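Local atomic coordinates of alcohol dehydrogenase (Thermus thermophilus, PDB entry 2EIH), a protein that probably acts as a zinc-containing, NAD-dependent alcohol dehydrogenase, a member of the medium-chain oxidoreductase superfamily. Residues 151-154 with 155-159. Numbering follows the deposited sequence.
Sequences FLTA and WQMVV
Ala154 O accepts the backbone N-H of Val158 at 2.9 Å, a nearly straight bond (166° at the hydrogen), while Val158 CG2 lies 3.1 Å from the same oxygen. That methyl is put there by chi1 of 177°, with CG1 anti to the backbone N, which leaves CG2 beside that N, facing back along the helix. Three further i to i+4 bonds run alongside, from Trp155 N to Phe151 O, Gln156 N to Leu152 O and Met157 N to Thr153 O; the first is the most bent. Thr153 O is also wrapped by the methionine: Met157 CG and CE each come to 3.2 Å from it. The chain bends at chi3 (-76°), folding the terminal methyl back over the preceding turn, where Met157 CE meets Thr153 CG2 at 3.6 Å and Ala154 CA at 3.5 Å. The two side chains run alongside each other, with their ends in the same direction. The threonine hydroxyl turns to the helix backbone instead, hydrogen-bonded to Leu149 O. All this belongs to helix 148-161, buried along this part and widening to a pi-type turn at 156-159, which leads into the parallel, Rossmann-type sheet region of the medium-chain dehydrogenase fold. An alanine in place of Met157 would remove CG, SD and CE, probably leaving a gap beside Thr153 CG2 and over Thr153 O. On another side, Val159 CG2 sits 3.5 Å above the Trp155 ring, over its centre, and that indole packs on Ile300 and Phe303 of helix 297-306 and on Arg165 of a second subunit. Ala154 and Val158 both touch Ile186, and Phe151 and Ala154 touch Ala182, joining this helix to helix 180-189.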
ATOM      1  N   PHE A 151      11.216  17.545 -11.912  1.00 21.43           N
ATOM      2  CA  PHE A 151      10.594  16.255 -12.169  1.00 22.62           C
ATOM      3  C   PHE A 151      10.535  15.360 -10.933  1.00 23.20           C
ATOM      4  O   PHE A 151       9.547  14.664 -10.724  1.00 25.86           O
ATOM      5  CB  PHE A 151      11.247  15.546 -13.355  1.00 20.92           C
ATOM      6  CG  PHE A 151      10.704  16.008 -14.665  1.00 18.70           C
ATOM      7  CD1 PHE A 151      11.183  17.165 -15.252  1.00 19.52           C
ATOM      8  CD2 PHE A 151       9.603  15.373 -15.233  1.00 19.95           C
ATOM      9  CE1 PHE A 151      10.566  17.703 -16.380  1.00 18.77           C
ATOM     10  CE2 PHE A 151       8.975  15.896 -16.359  1.00 18.72           C
ATOM     11  CZ  PHE A 151       9.466  17.073 -16.929  1.00 20.27           C
ATOM     12  N   LEU A 152      11.560  15.398 -10.091  1.00 22.04           N
ATOM     13  CA  LEU A 152      11.539  14.579  -8.888  1.00 22.02           C
ATOM     14  C   LEU A 152      10.475  15.040  -7.908  1.00 22.12           C
ATOM     15  O   LEU A 152       9.808  14.226  -7.284  1.00 22.56           O
ATOM     16  CB  LEU A 152      12.904  14.606  -8.202  1.00 20.81           C
ATOM     17  CG  LEU A 152      13.978  13.802  -8.928  1.00 20.93           C
ATOM     18  CD1 LEU A 152      15.356  14.277  -8.501  1.00 19.21           C
ATOM     19  CD2 LEU A 152      13.794  12.322  -8.616  1.00 18.54           C
ATOM     20  N   THR A 153      10.321  16.353  -7.780  1.00 20.19           N
ATOM     21  CA  THR A 153       9.346  16.918  -6.867  1.00 18.49           C
ATOM     22  C   THR A 153       7.931  16.633  -7.355  1.00 19.31           C
ATOM     23  O   THR A 153       7.060  16.274  -6.572  1.00 21.44           O
ATOM     24  CB  THR A 153       9.551  18.434  -6.732  1.00 19.11           C
ATOM     25  OG1 THR A 153      10.849  18.682  -6.186  1.00 17.20           O
ATOM     26  CG2 THR A 153       8.492  19.047  -5.834  1.00 13.21           C
ATOM     27  N   ALA A 154       7.712  16.789  -8.655  1.00 20.56           N
ATOM     28  CA  ALA A 154       6.405  16.540  -9.239  1.00 19.23           C
ATOM     29  C   ALA A 154       6.059  15.056  -9.155  1.00 19.30           C
ATOM     30  O   ALA A 154       4.895  14.685  -8.999  1.00 20.36           O
ATOM     31  CB  ALA A 154       6.395  16.989 -10.695  1.00 19.61           C
ATOM     32  N   TRP A 155       7.070  14.206  -9.258  1.00 18.50           N
ATOM     33  CA  TRP A 155       6.843  12.771  -9.227  1.00 18.90           C
ATOM     34  C   TRP A 155       6.398  12.271  -7.855  1.00 19.49           C
ATOM     35  O   TRP A 155       5.468  11.469  -7.760  1.00 18.94           O
ATOM     36  CB  TRP A 155       8.102  12.040  -9.690  1.00 17.42           C
ATOM     37  CG  TRP A 155       7.941  10.551  -9.729  1.00 18.94           C
ATOM     38  CD1 TRP A 155       7.886   9.704  -8.663  1.00 18.06           C
ATOM     39  CD2 TRP A 155       7.842   9.733 -10.900  1.00 19.02           C
ATOM     40  NE1 TRP A 155       7.775   8.409  -9.098  1.00 19.25           N
ATOM     41  CE2 TRP A 155       7.752   8.396 -10.469  1.00 19.22           C
ATOM     42  CE3 TRP A 155       7.843   9.999 -12.277  1.00 18.87           C
ATOM     43  CZ2 TRP A 155       7.642   7.320 -11.360  1.00 20.67           C
ATOM     44  CZ3 TRP A 155       7.736   8.939 -13.163  1.00 19.98           C
ATOM     45  CH2 TRP A 155       7.647   7.608 -12.700  1.00 19.36           C
ATOM     46  N   GLN A 156       7.055  12.741  -6.798  1.00 19.09           N
ATOM     47  CA  GLN A 156       6.672  12.323  -5.456  1.00 20.36           C
ATOM     48  C   GLN A 156       5.251  12.777  -5.171  1.00 22.27           C
ATOM     49  O   GLN A 156       4.480  12.040  -4.570  1.00 22.72           O
ATOM     50  CB  GLN A 156       7.611  12.894  -4.385  1.00 20.03           C
ATOM     51  CG  GLN A 156       7.294  12.360  -2.983  1.00 20.76           C
ATOM     52  CD  GLN A 156       8.358  12.667  -1.941  1.00 23.34           C
ATOM     53  OE1 GLN A 156       8.226  13.617  -1.173  1.00 27.30           O
ATOM     54  NE2 GLN A 156       9.424  11.867  -1.920  1.00 22.99           N
ATOM     55  N   MET A 157       4.904  13.983  -5.611  1.00 23.37           N
ATOM     56  CA  MET A 157       3.564  14.507  -5.384  1.00 25.63           C
ATOM     57  C   MET A 157       2.496  13.710  -6.140  1.00 25.82           C
ATOM     58  O   MET A 157       1.510  13.268  -5.548  1.00 27.60           O
ATOM     59  CB  MET A 157       3.489  15.986  -5.782  1.00 26.43           C
ATOM     60  CG  MET A 157       4.340  16.906  -4.920  1.00 28.66           C
ATOM     61  SD  MET A 157       4.112  18.661  -5.368  1.00 32.99           S
ATOM     62  CE  MET A 157       5.031  18.701  -6.816  1.00 31.34           C
ATOM     63  N   VAL A 158       2.709  13.506  -7.439  1.00 24.63           N
ATOM     64  CA  VAL A 158       1.769  12.776  -8.295  1.00 23.65           C
ATOM     65  C   VAL A 158       1.722  11.268  -8.024  1.00 23.12           C
ATOM     66  O   VAL A 158       0.673  10.715  -7.704  1.00 24.22           O
ATOM     67  CB  VAL A 158       2.127  13.022  -9.792  1.00 24.12           C
ATOM     68  CG1 VAL A 158       1.214  12.216 -10.710  1.00 21.53           C
ATOM     69  CG2 VAL A 158       2.005  14.511 -10.103  1.00 21.58           C
ATOM     70  N   VAL A 159       2.871  10.616  -8.143  1.00 22.05           N
ATOM     71  CA  VAL A 159       2.963   9.177  -7.945  1.00 21.34           C
ATOM     72  C   VAL A 159       2.859   8.681  -6.485  1.00 23.71           C
ATOM     73  O   VAL A 159       1.930   7.952  -6.147  1.00 24.02           O
ATOM     74  CB  VAL A 159       4.261   8.656  -8.609  1.00 19.58           C
ATOM     75  CG1 VAL A 159       4.345   7.148  -8.508  1.00 17.42           C
ATOM     76  CG2 VAL A 159       4.289   9.087 -10.066  1.00 15.80           C
TER